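Local coordinates for protein dihydrodipicolinate synthase (Aquifex aeolicus, PDB 2EHH) that probably catalyses the condensation of pyruvate with aspartate semialdehyde to 4-hydroxy-tetrahydrodipicolinate, a step of lysine biosynthesis, at residues Glu162-Pro165 and Arg169-Glu172; Arg112-His117 and Val140-Asp145; Asp187-Leu192 and Leu239-Phe244; Ser171-Arg176 and Phe181-Gly186. All blocks are in the same frame, centred on the assembly; numbering follows the deposited sequence.

Interaction 1: residues Glu162-Pro165 and Arg169-Glu172; sequences ESTP and RISE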
loop_
_atom_site.group_PDB
_atom_site.type_symbol
_atom_site.label_atom_id
_atom_site.label_comp_id
_atom_site.label_asym_id
_atom_site.label_seq_id
_atom_site.Cartn_x
_atom_site.Cartn_y
_atom_site.Cartn_z
ATOM N N GLU A 162 0.342 -12.365 16.236
ATOM C CA GLU A 162 -0.019 -11.706 14.991
ATOM C C GLU A 162 -0.376 -10.229 15.112
ATOM O O GLU A 162 -1.444 -9.874 15.612
ATOM C CB GLU A 162 -1.184 -12.454 14.336
ATOM C CG GLU A 162 -0.844 -13.850 13.830
ATOM C CD GLU A 162 0.124 -13.828 12.654
ATOM O OE1 GLU A 162 0.092 -12.851 11.870
ATOM O OE2 GLU A 162 0.901 -14.796 12.501
ATOM N N SER A 163 0.539 -9.373 14.670
ATOM C CA SER A 163 0.308 -7.935 14.664
ATOM C C SER A 163 -0.005 -7.644 13.204
ATOM O O SER A 163 0.860 -7.192 12.450
ATOM C CB SER A 163 1.562 -7.165 15.086
ATOM O OG SER A 163 1.897 -7.442 16.432
ATOM N N THR A 164 -1.240 -7.947 12.816
ATOM C CA THR A 164 -1.726 -7.763 11.450
ATOM C C THR A 164 -3.188 -7.336 11.487
ATOM O O THR A 164 -3.953 -7.806 12.322
ATOM C CB THR A 164 -1.653 -9.088 10.644
ATOM O OG1 THR A 164 -2.376 -8.947 9.413
ATOM C CG2 THR A 164 -2.282 -10.230 11.437
ATOM N N PRO A 165 -3.595 -6.431 10.585
ATOM C CA PRO A 165 -4.991 -5.984 10.565
ATOM C C PRO A 165 -5.857 -6.895 9.688
ATOM O O PRO A 165 -7.051 -6.663 9.529
ATOM C CB PRO A 165 -4.884 -4.578 9.990
ATOM C CG PRO A 165 -3.806 -4.754 8.963
ATOM C CD PRO A 165 -2.762 -5.578 9.717
ATOM N N ARG A 169 -6.296 -13.497 7.554
ATOM C CA ARG A 169 -5.080 -14.257 7.810
ATOM C C ARG A 169 -5.286 -15.061 9.093
ATOM O O ARG A 169 -4.878 -16.216 9.186
ATOM C CB ARG A 169 -3.883 -13.315 7.957
ATOM C CG ARG A 169 -2.587 -14.009 8.360
ATOM C CD ARG A 169 -1.466 -12.995 8.532
ATOM N NE ARG A 169 -0.318 -13.567 9.227
ATOM C CZ ARG A 169 0.627 -14.300 8.650
ATOM N NH1 ARG A 169 0.576 -14.558 7.347
ATOM N NH2 ARG A 169 1.629 -14.780 9.385
ATOM N N ILE A 170 -5.930 -14.450 10.080
ATOM C CA ILE A 170 -6.195 -15.141 11.335
ATOM C C ILE A 170 -7.086 -16.361 11.045
ATOM O O ILE A 170 -6.838 -17.462 11.547
ATOM C CB ILE A 170 -6.900 -14.208 12.355
ATOM C CG1 ILE A 170 -6.045 -12.955 12.599
ATOM C CG2 ILE A 170 -7.153 -14.947 13.659
ATOM C CD1 ILE A 170 -4.604 -13.242 13.033
ATOM N N SER A 171 -8.121 -16.166 10.233
ATOM C CA SER A 171 -9.014 -17.270 9.883
ATOM C C SER A 171 -8.222 -18.401 9.251
ATOM O O SER A 171 -8.402 -19.575 9.593
ATOM C CB SER A 171 -10.092 -16.813 8.890
ATOM O OG SER A 171 -11.085 -16.039 9.530
ATOM N N GLU A 172 -7.343 -18.039 8.324
ATOM C CA GLU A 172 -6.532 -19.019 7.622
ATOM C C GLU A 172 -5.642 -19.808 8.577
ATOM O O GLU A 172 -5.555 -21.029 8.478
ATOM C CB GLU A 172 -5.682 -18.324 6.561
ATOM C CG GLU A 172 -5.236 -19.237 5.437
ATOM C CD GLU A 172 -6.387 -19.700 4.551
ATOM O OE1 GLU A 172 -7.091 -18.839 3.973
ATOM O OE2 GLU A 172 -6.585 -20.927 4.426
#
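E162 and R169 form a buried salt bridge within one beta-alpha unit of the TIM barrel, where strand 157-162 ends and the chain turns into helix 167-177. The guanidinium approaches side-on and gives one nitrogen to each carboxylate oxygen. R169 NE reaches E162 OE1 at 2.8 Å, almost straight (170° at the hydrogen); OE1 lies near the guanidinium plane, but NE stands well above the carboxylate plane. The bond from R169 NH2 to E162 OE2 is longer, 3.2 Å, and arrives on the syn side. The carboxylate and guanidinium planes are 50° apart, which fits NE approaching from above the carboxylate. R169 spans the gap with an extended chain, its CG anti to the backbone N (chi1 174°), whereas E162 bends at chi2. S160 OG also bonds OE2 and N133 ND2 bonds OE1, so each oxygen has two partners, and R169 NH2 also reaches I142 O. A leucine in place of R169 would probably leave this buried carboxylate, next in sequence to the predicted Schiff-base lysine K161, without its countercharge. The aliphatic part of E162 rests on I170, with E162 CB 3.7 Å from I170 CD1. T164 adds its methyl, CG2 lying 4.1 Å from R169 CD.

Interaction 2: residues Arg112-His117 and Val140-Asp145; sequences RGLYEH and VEISVD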
loop_
_atom_site.group_PDB
_atom_site.type_symbol
_atom_site.label_atom_id
_atom_site.label_comp_id
_atom_site.label_asym_id
_atom_site.label_seq_id
_atom_site.Cartn_x
_atom_site.Cartn_y
_atom_site.Cartn_z
ATOM N N ARG A 112 11.555 -19.738 1.982
ATOM C CA ARG A 112 12.426 -20.868 2.289
ATOM C C ARG A 112 13.371 -20.416 3.400
ATOM O O ARG A 112 13.653 -21.164 4.342
ATOM C CB ARG A 112 13.212 -21.291 1.042
ATOM C CG ARG A 112 14.207 -22.435 1.244
ATOM C CD ARG A 112 13.626 -23.580 2.072
ATOM N NE ARG A 112 14.282 -24.853 1.776
ATOM C CZ ARG A 112 14.602 -25.769 2.686
ATOM N NH1 ARG A 112 14.338 -25.561 3.966
ATOM N NH2 ARG A 112 15.182 -26.902 2.313
ATOM N N GLY A 113 13.840 -19.175 3.286
ATOM C CA GLY A 113 14.728 -18.617 4.284
ATOM C C GLY A 113 14.039 -18.520 5.630
ATOM O O GLY A 113 14.644 -18.804 6.660
ATOM N N LEU A 114 12.770 -18.117 5.633
ATOM C CA LEU A 114 12.025 -18.004 6.880
ATOM C C LEU A 114 11.833 -19.390 7.488
ATOM O O LEU A 114 11.902 -19.560 8.705
ATOM C CB LEU A 114 10.663 -17.346 6.634
ATOM C CG LEU A 114 10.709 -15.871 6.215
ATOM C CD1 LEU A 114 9.301 -15.333 6.017
ATOM C CD2 LEU A 114 11.439 -15.070 7.302
ATOM N N TYR A 115 11.584 -20.377 6.633
ATOM C CA TYR A 115 11.404 -21.754 7.092
ATOM C C TYR A 115 12.685 -22.248 7.764
ATOM O O TYR A 115 12.663 -22.720 8.903
ATOM C CB TYR A 115 11.065 -22.666 5.907
ATOM C CG TYR A 115 11.142 -24.143 6.221
ATOM C CD1 TYR A 115 10.198 -24.758 7.045
ATOM C CD2 TYR A 115 12.167 -24.928 5.696
ATOM C CE1 TYR A 115 10.274 -26.125 7.335
ATOM C CE2 TYR A 115 12.253 -26.292 5.978
ATOM C CZ TYR A 115 11.305 -26.884 6.794
ATOM O OH TYR A 115 11.381 -28.236 7.051
ATOM N N GLU A 116 13.806 -22.130 7.062
ATOM C CA GLU A 116 15.074 -22.589 7.626
ATOM C C GLU A 116 15.462 -21.839 8.896
ATOM O O GLU A 116 16.078 -22.409 9.795
ATOM C CB GLU A 116 16.188 -22.494 6.579
ATOM C CG GLU A 116 15.951 -23.415 5.394
ATOM C CD GLU A 116 17.158 -23.553 4.491
ATOM O OE1 GLU A 116 16.998 -24.088 3.372
ATOM O OE2 GLU A 116 18.265 -23.138 4.900
ATOM N N HIS A 117 15.086 -20.566 8.981
ATOM C CA HIS A 117 15.386 -19.758 10.160
ATOM C C HIS A 117 14.712 -20.347 11.400
ATOM O O HIS A 117 15.372 -20.729 12.371
ATOM C CB HIS A 117 14.894 -18.321 9.946
ATOM C CG HIS A 117 15.086 -17.422 11.129
ATOM N ND1 HIS A 117 16.321 -16.929 11.502
ATOM C CD2 HIS A 117 14.197 -16.907 12.011
ATOM C CE1 HIS A 117 16.179 -16.146 12.557
ATOM N NE2 HIS A 117 14.898 -16.118 12.887
ATOM N N VAL A 140 8.316 -7.721 5.822
ATOM C CA VAL A 140 8.177 -9.031 5.179
ATOM C C VAL A 140 7.152 -9.808 6.006
ATOM O O VAL A 140 6.931 -9.493 7.171
ATOM C CB VAL A 140 9.509 -9.832 5.154
ATOM C CG1 VAL A 140 9.803 -10.423 6.530
ATOM C CG2 VAL A 140 9.427 -10.934 4.103
ATOM N N GLU A 141 6.516 -10.810 5.412
ATOM C CA GLU A 141 5.532 -11.598 6.150
ATOM C C GLU A 141 5.722 -13.090 5.934
ATOM O O GLU A 141 5.986 -13.543 4.818
ATOM C CB GLU A 141 4.107 -11.199 5.748
ATOM C CG GLU A 141 3.012 -12.103 6.324
ATOM C CD GLU A 141 1.633 -11.469 6.263
ATOM O OE1 GLU A 141 1.118 -11.040 7.321
ATOM O OE2 GLU A 141 1.065 -11.387 5.153
ATOM N N ILE A 142 5.607 -13.853 7.015
ATOM C CA ILE A 142 5.740 -15.296 6.924
ATOM C C ILE A 142 4.371 -15.809 6.471
ATOM O O ILE A 142 3.354 -15.549 7.117
ATOM C CB ILE A 142 6.148 -15.894 8.287
ATOM C CG1 ILE A 142 6.412 -17.396 8.141
ATOM C CG2 ILE A 142 5.085 -15.597 9.333
ATOM C CD1 ILE A 142 7.106 -18.017 9.359
ATOM N N SER A 143 4.344 -16.509 5.344
ATOM C CA SER A 143 3.085 -17.018 4.798
ATOM C C SER A 143 2.484 -18.110 5.669
ATOM O O SER A 143 3.180 -18.747 6.461
ATOM C CB SER A 143 3.298 -17.580 3.396
ATOM O OG SER A 143 3.935 -18.844 3.469
ATOM N N VAL A 144 1.187 -18.333 5.518
ATOM C CA VAL A 144 0.533 -19.372 6.295
ATOM C C VAL A 144 1.088 -20.727 5.844
ATOM O O VAL A 144 1.227 -21.650 6.650
ATOM C CB VAL A 144 -1.002 -19.311 6.119
ATOM C CG1 VAL A 144 -1.669 -20.417 6.933
ATOM C CG2 VAL A 144 -1.512 -17.941 6.585
ATOM N N ASP A 145 1.418 -20.842 4.560
ATOM C CA ASP A 145 2.000 -22.081 4.042
ATOM C C ASP A 145 3.263 -22.399 4.844
ATOM O O ASP A 145 3.456 -23.522 5.298
ATOM C CB ASP A 145 2.391 -21.940 2.564
ATOM C CG ASP A 145 1.217 -22.127 1.615
ATOM O OD1 ASP A 145 0.131 -22.532 2.069
ATOM O OD2 ASP A 145 1.393 -21.877 0.402
#
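L114 and I142 meet through apolar atoms where helix 111-124 of the TIM barrel packs on the loop leading into helix 144-153. The first shell rests on a single methyl. L114 CD1 lies 3.7 Å from I142 CA and 3.9 Å from I142 CB, and the start of the I142 branch is a little farther, CG1 at 4.1 Å from the same methyl. L114 CD1 is also 4.0 Å from E141 O, so the leucine end touches the loop backbone as well as a side chain. The summed buried area, 141 Å², and the absence of any hydrogen bond between the segments mark a small van der Waals contact. L114 directs CG anti to its carbonyl carbon (chi1 -67°), and its chain meets that of I142 at a slant.

In the next shell, P104 and P109 touch L114, while M147 and L150 of helix 144-153 touch I142. The loop is tied back to the helix start by Q111, whose NE2 bonds E141 O and whose OE1 accepts from S143 N; these two hydrogen bonds from one side-chain amide fix the backbone around I142. E141 OE1 bonds N133 ND2, anchoring the loop toward the barrel strand 129-133. Farther out, H117 ND1 bonds T81 OG1; E116 packs on L268 and H117 on P269, both of the third subunit. Beyond I142, S143 occupies the N-cap of helix 144-153, its OG bonded to T146 N.

Interaction 3: residues Asp187-Leu192 and Leu239-Phe244; sequences DDSLTL and LFKVLF
D188 and F240 make a CH-pi contact that joins the loop after barrel strand 182-185 to helix 226-242, which follows the barrel. The evidence is geometric: D188 CB lies 3.6 Å from the centroid of the F240 ring, only 15° off the ring normal, and so sits over one face. The carboxylate plane of D188 is tilted 18° from the ring, close to parallel with it. The backbone joins in through D188 O, 3.4 Å from F240 CE2. Next along the loop, S189 OG comes within 3.4 Å of F240 CB and touches the base of the aromatic side chain. F240 places its CG anti to the carbonyl carbon (chi1 -68°), which carries the ring off the helix to the D188 backbone. An alanine in place of F240 would probably open a gap beside D188 CB and A206 and take the ring contact from the loop.

The loop itself is turned by the bond from L190 N to D187 O, 2.9 Å. S189 also packs on D168 of the second subunit, so the contact lies near a subunit interface. The carboxylate of D188 is engaged elsewhere, OD1 with S204 OG at the end of strand 201-204, OD2 with V205 N and A206 N just after it. This division of labour implies that D188 serves two surfaces at once: its charged end is bonded at the end of strand 201-204 and just beyond, while its methylene meets the aromatic face.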
loop_
_atom_site.group_PDB
_atom_site.type_symbol
_atom_site.label_atom_id
_atom_site.label_comp_id
_atom_site.label_asym_id
_atom_site.label_seq_id
_atom_site.Cartn_x
_atom_site.Cartn_y
_atom_site.Cartn_z
ATOM N N ASP A 187 -2.096 -6.884 18.677
ATOM C CA ASP A 187 -2.611 -5.522 18.677
ATOM C C ASP A 187 -3.844 -5.431 19.565
ATOM O O ASP A 187 -4.845 -6.110 19.330
ATOM C CB ASP A 187 -2.927 -5.101 17.243
ATOM C CG ASP A 187 -1.669 -4.820 16.433
ATOM O OD1 ASP A 187 -0.920 -3.881 16.796
ATOM O OD2 ASP A 187 -1.426 -5.541 15.440
ATOM N N ASP A 188 -3.760 -4.587 20.591
ATOM C CA ASP A 188 -4.849 -4.428 21.556
ATOM C C ASP A 188 -6.223 -4.159 20.962
ATOM O O ASP A 188 -7.217 -4.750 21.392
ATOM C CB ASP A 188 -4.500 -3.330 22.568
ATOM C CG ASP A 188 -3.453 -3.785 23.574
ATOM O OD1 ASP A 188 -3.752 -4.713 24.356
ATOM O OD2 ASP A 188 -2.332 -3.225 23.579
ATOM N N SER A 189 -6.283 -3.263 19.986
ATOM C CA SER A 189 -7.552 -2.932 19.351
ATOM C C SER A 189 -8.170 -4.090 18.579
ATOM O O SER A 189 -9.355 -4.058 18.267
ATOM C CB SER A 189 -7.370 -1.747 18.404
ATOM O OG SER A 189 -7.171 -0.554 19.138
ATOM N N LEU A 190 -7.376 -5.111 18.280
ATOM C CA LEU A 190 -7.872 -6.248 17.504
ATOM C C LEU A 190 -8.081 -7.530 18.303
ATOM O O LEU A 190 -8.489 -8.553 17.753
ATOM C CB LEU A 190 -6.912 -6.527 16.342
ATOM C CG LEU A 190 -6.654 -5.309 15.449
ATOM C CD1 LEU A 190 -5.620 -5.646 14.381
ATOM C CD2 LEU A 190 -7.969 -4.861 14.821
ATOM N N THR A 191 -7.803 -7.481 19.598
ATOM C CA THR A 191 -7.962 -8.657 20.440
ATOM C C THR A 191 -9.375 -9.240 20.386
ATOM O O THR A 191 -9.545 -10.443 20.198
ATOM C CB THR A 191 -7.602 -8.329 21.894
ATOM O OG1 THR A 191 -6.229 -7.916 21.950
ATOM C CG2 THR A 191 -7.794 -9.554 22.789
ATOM N N LEU A 192 -10.385 -8.388 20.532
ATOM C CA LEU A 192 -11.768 -8.863 20.514
ATOM C C LEU A 192 -12.119 -9.589 19.213
ATOM O O LEU A 192 -12.513 -10.756 19.238
ATOM C CB LEU A 192 -12.736 -7.700 20.771
ATOM C CG LEU A 192 -14.212 -8.065 20.979
ATOM C CD1 LEU A 192 -14.912 -6.947 21.748
ATOM C CD2 LEU A 192 -14.885 -8.315 19.633
ATOM N N LEU A 239 -7.708 4.374 25.306
ATOM C CA LEU A 239 -6.370 4.013 25.768
ATOM C C LEU A 239 -5.603 3.298 24.655
ATOM O O LEU A 239 -4.435 3.603 24.398
ATOM C CB LEU A 239 -6.445 3.094 26.991
ATOM C CG LEU A 239 -5.097 2.585 27.518
ATOM C CD1 LEU A 239 -4.292 3.746 28.079
ATOM C CD2 LEU A 239 -5.326 1.527 28.591
ATOM N N PHE A 240 -6.264 2.346 23.996
ATOM C CA PHE A 240 -5.633 1.588 22.916
ATOM C C PHE A 240 -5.099 2.505 21.818
ATOM O O PHE A 240 -4.010 2.286 21.291
ATOM C CB PHE A 240 -6.620 0.597 22.281
ATOM C CG PHE A 240 -7.025 -0.547 23.181
ATOM C CD1 PHE A 240 -6.320 -0.836 24.346
ATOM C CD2 PHE A 240 -8.103 -1.361 22.832
ATOM C CE1 PHE A 240 -6.679 -1.917 25.150
ATOM C CE2 PHE A 240 -8.472 -2.445 23.627
ATOM C CZ PHE A 240 -7.756 -2.724 24.790
ATOM N N LYS A 241 -5.863 3.535 21.473
ATOM C CA LYS A 241 -5.430 4.449 20.421
ATOM C C LYS A 241 -4.304 5.393 20.841
ATOM O O LYS A 241 -3.315 5.534 20.124
ATOM C CB LYS A 241 -6.620 5.264 19.905
ATOM C CG LYS A 241 -7.707 4.419 19.246
ATOM C CD LYS A 241 -7.132 3.487 18.172
ATOM C CE LYS A 241 -6.498 4.258 17.016
ATOM N NZ LYS A 241 -5.730 3.356 16.101
ATOM N N VAL A 242 -4.434 6.029 22.002
ATOM C CA VAL A 242 -3.401 6.965 22.445
ATOM C C VAL A 242 -2.025 6.318 22.655
ATOM O O VAL A 242 -0.998 6.982 22.507
ATOM C CB VAL A 242 -3.826 7.711 23.742
ATOM C CG1 VAL A 242 -3.665 6.806 24.955
ATOM C CG2 VAL A 242 -3.008 8.986 23.899
ATOM N N LEU A 243 -1.994 5.029 22.988
ATOM C CA LEU A 243 -0.715 4.346 23.195
ATOM C C LEU A 243 0.074 4.216 21.899
ATOM O O LEU A 243 1.230 3.798 21.908
ATOM C CB LEU A 243 -0.939 2.964 23.811
ATOM C CG LEU A 243 -0.953 2.920 25.345
ATOM C CD1 LEU A 243 -1.760 4.069 25.905
ATOM C CD2 LEU A 243 -1.521 1.594 25.808
ATOM N N PHE A 244 -0.553 4.581 20.785
ATOM C CA PHE A 244 0.110 4.517 19.489
ATOM C C PHE A 244 0.112 5.858 18.760
ATOM O O PHE A 244 0.287 5.907 17.543
ATOM C CB PHE A 244 -0.550 3.439 18.628
ATOM C CG PHE A 244 -0.310 2.053 19.137
ATOM C CD1 PHE A 244 0.805 1.331 18.723
ATOM C CD2 PHE A 244 -1.153 1.499 20.094
ATOM C CE1 PHE A 244 1.077 0.077 19.259
ATOM C CE2 PHE A 244 -0.886 0.245 20.638
ATOM C CZ PHE A 244 0.230 -0.466 20.222
#

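Interaction 4: residues Ser171-Arg176 and Phe181-Gly186; sequences SEIVKR and FSVLSG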
loop_
_atom_site.group_PDB
_atom_site.type_symbol
_atom_site.label_atom_id
_atom_site.label_comp_id
_atom_site.label_asym_id
_atom_site.label_seq_id
_atom_site.Cartn_x
_atom_site.Cartn_y
_atom_site.Cartn_z
ATOM N N SER A 171 -8.121 -16.166 10.233
ATOM C CA SER A 171 -9.014 -17.270 9.883
ATOM C C SER A 171 -8.222 -18.401 9.251
ATOM O O SER A 171 -8.402 -19.575 9.593
ATOM C CB SER A 171 -10.092 -16.813 8.890
ATOM O OG SER A 171 -11.085 -16.039 9.530
ATOM N N GLU A 172 -7.343 -18.039 8.324
ATOM C CA GLU A 172 -6.532 -19.019 7.622
ATOM C C GLU A 172 -5.642 -19.808 8.577
ATOM O O GLU A 172 -5.555 -21.029 8.478
ATOM C CB GLU A 172 -5.682 -18.324 6.561
ATOM C CG GLU A 172 -5.236 -19.237 5.437
ATOM C CD GLU A 172 -6.387 -19.700 4.551
ATOM O OE1 GLU A 172 -7.091 -18.839 3.973
ATOM O OE2 GLU A 172 -6.585 -20.927 4.426
ATOM N N ILE A 173 -4.982 -19.115 9.500
ATOM C CA ILE A 173 -4.111 -19.784 10.466
ATOM C C ILE A 173 -4.914 -20.717 11.373
ATOM O O ILE A 173 -4.567 -21.885 11.537
ATOM C CB ILE A 173 -3.360 -18.759 11.347
ATOM C CG1 ILE A 173 -2.470 -17.873 10.468
ATOM C CG2 ILE A 173 -2.515 -19.484 12.378
ATOM C CD1 ILE A 173 -1.894 -16.669 11.187
ATOM N N VAL A 174 -5.989 -20.203 11.962
ATOM C CA VAL A 174 -6.825 -21.017 12.843
ATOM C C VAL A 174 -7.337 -22.268 12.122
ATOM O O VAL A 174 -7.276 -23.378 12.654
ATOM C CB VAL A 174 -8.030 -20.211 13.368
ATOM C CG1 VAL A 174 -9.008 -21.136 14.097
ATOM C CG2 VAL A 174 -7.541 -19.113 14.310
ATOM N N LYS A 175 -7.822 -22.084 10.900
ATOM C CA LYS A 175 -8.355 -23.192 10.120
ATOM C C LYS A 175 -7.310 -24.211 9.684
ATOM O O LYS A 175 -7.508 -25.414 9.837
ATOM C CB LYS A 175 -9.088 -22.659 8.883
ATOM C CG LYS A 175 -9.683 -23.751 8.000
ATOM C CD LYS A 175 -10.434 -23.163 6.818
ATOM C CE LYS A 175 -11.002 -24.256 5.927
ATOM N NZ LYS A 175 -11.939 -25.142 6.667
ATOM N N ARG A 176 -6.192 -23.735 9.149
ATOM C CA ARG A 176 -5.152 -24.636 8.670
ATOM C C ARG A 176 -4.220 -25.263 9.703
ATOM O O ARG A 176 -3.920 -26.452 9.605
ATOM C CB ARG A 176 -4.311 -23.937 7.598
ATOM C CG ARG A 176 -5.089 -23.557 6.353
ATOM C CD ARG A 176 -4.171 -22.931 5.330
ATOM N NE ARG A 176 -3.133 -23.870 4.917
ATOM C CZ ARG A 176 -2.098 -23.546 4.150
ATOM N NH1 ARG A 176 -1.203 -24.470 3.826
ATOM N NH2 ARG A 176 -1.961 -22.298 3.711
ATOM N N PHE A 181 -2.299 -25.433 17.863
ATOM C CA PHE A 181 -1.575 -24.187 17.627
ATOM C C PHE A 181 -2.338 -23.031 18.259
ATOM O O PHE A 181 -3.565 -23.034 18.288
ATOM C CB PHE A 181 -1.436 -23.946 16.125
ATOM C CG PHE A 181 -0.449 -22.876 15.772
ATOM C CD1 PHE A 181 0.916 -23.148 15.768
ATOM C CD2 PHE A 181 -0.881 -21.594 15.441
ATOM C CE1 PHE A 181 1.839 -22.162 15.435
ATOM C CE2 PHE A 181 0.038 -20.597 15.105
ATOM C CZ PHE A 181 1.398 -20.882 15.101
ATOM N N SER A 182 -1.618 -22.034 18.756
ATOM C CA SER A 182 -2.278 -20.901 19.381
ATOM C C SER A 182 -1.970 -19.561 18.724
ATOM O O SER A 182 -0.810 -19.206 18.524
ATOM C CB SER A 182 -1.903 -20.843 20.862
ATOM O OG SER A 182 -2.235 -19.582 21.416
ATOM N N VAL A 183 -3.020 -18.827 18.374
ATOM C CA VAL A 183 -2.851 -17.506 17.786
ATOM C C VAL A 183 -3.054 -16.456 18.873
ATOM O O VAL A 183 -4.052 -16.474 19.596
ATOM C CB VAL A 183 -3.869 -17.232 16.665
ATOM C CG1 VAL A 183 -3.726 -15.788 16.180
ATOM C CG2 VAL A 183 -3.653 -18.204 15.517
ATOM N N LEU A 184 -2.099 -15.545 18.993
ATOM C CA LEU A 184 -2.189 -14.484 19.983
ATOM C C LEU A 184 -2.245 -13.143 19.266
ATOM O O LEU A 184 -1.468 -12.893 18.343
ATOM C CB LEU A 184 -0.974 -14.525 20.907
ATOM C CG LEU A 184 -0.840 -15.780 21.777
ATOM C CD1 LEU A 184 0.518 -15.795 22.458
ATOM C CD2 LEU A 184 -1.962 -15.799 22.805
ATOM N N SER A 185 -3.171 -12.287 19.684
ATOM C CA SER A 185 -3.305 -10.966 19.077
ATOM C C SER A 185 -2.070 -10.129 19.365
ATOM O O SER A 185 -1.581 -10.099 20.495
ATOM C CB SER A 185 -4.527 -10.238 19.633
ATOM O OG SER A 185 -4.553 -8.892 19.182
ATOM N N GLY A 186 -1.571 -9.449 18.339
ATOM C CA GLY A 186 -0.404 -8.604 18.513
ATOM C C GLY A 186 -0.805 -7.140 18.496
ATOM O O GLY A 186 0.030 -6.256 18.324
#
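I173 and V183 bring helix 167-177 down onto strand 182-185, within the beta-alpha-beta crossover made by strand 157-162, this helix and the next parallel strand. The apolar contacts come first, and they are all between side chains. I173 CG2 touches V183 CG2 at 3.6 Å and F181 CE2 at 3.9 Å, so one methyl meets both partners; it approaches the F181 ring obliquely. V174 adds a looser contact, its CG2 4.2 Å from V183 CG2, with the two side chains at about a right angle. I173 holds CG2 anti to its backbone N, and V183 turns its own CG2 anti to the carbonyl carbon (chi1 of CG1 175°); these rotations bring the two CG2 methyls into contact, while the side chains cross at a slant.

Of polar contacts there are none between the segments, so hydrogen bonds serve each separately. The helix carries K175 N to S171 O at 2.9 Å, and the strand pairs through S182 with V158 and S160, and through V183 with K200.

Farther out, S171 OG bonds H233 NE2 of the second subunit and V174 packs on its Y234. I173 also touches V144 and M147, so helix 144-153 flanks the contact on the helix side, while L184 lies against I203 where the barrel continues to strand 201-204.

Overall arrangement
Along the chain, interaction 2 comes first, then interactions 1, 4 and 3. Interactions 2, 1 and 4 lie in the eight-stranded TIM barrel, whereas interaction 3 ties the loop after its seventh strand to helix 226-242, which follows the barrel. Interactions 1 and 4 share S171 and E172 of helix 167-177, their centres about 7 Å apart, and are linked by backbone pairing of strands 157-162 and 182-185. Interaction 2, centred about 15 Å from interaction 1, joins interaction 4 through the D145-R176 salt bridge and interaction 1 through R169 and I142 O. The centre of interaction 3 is about 15 Å from that of interaction 1 and about 27 Å from that of interaction 2. Interactions 1, 3 and 4 border the second subunit and interaction 2 the third, so the contacts lie beside two different neighbours in the tetramer.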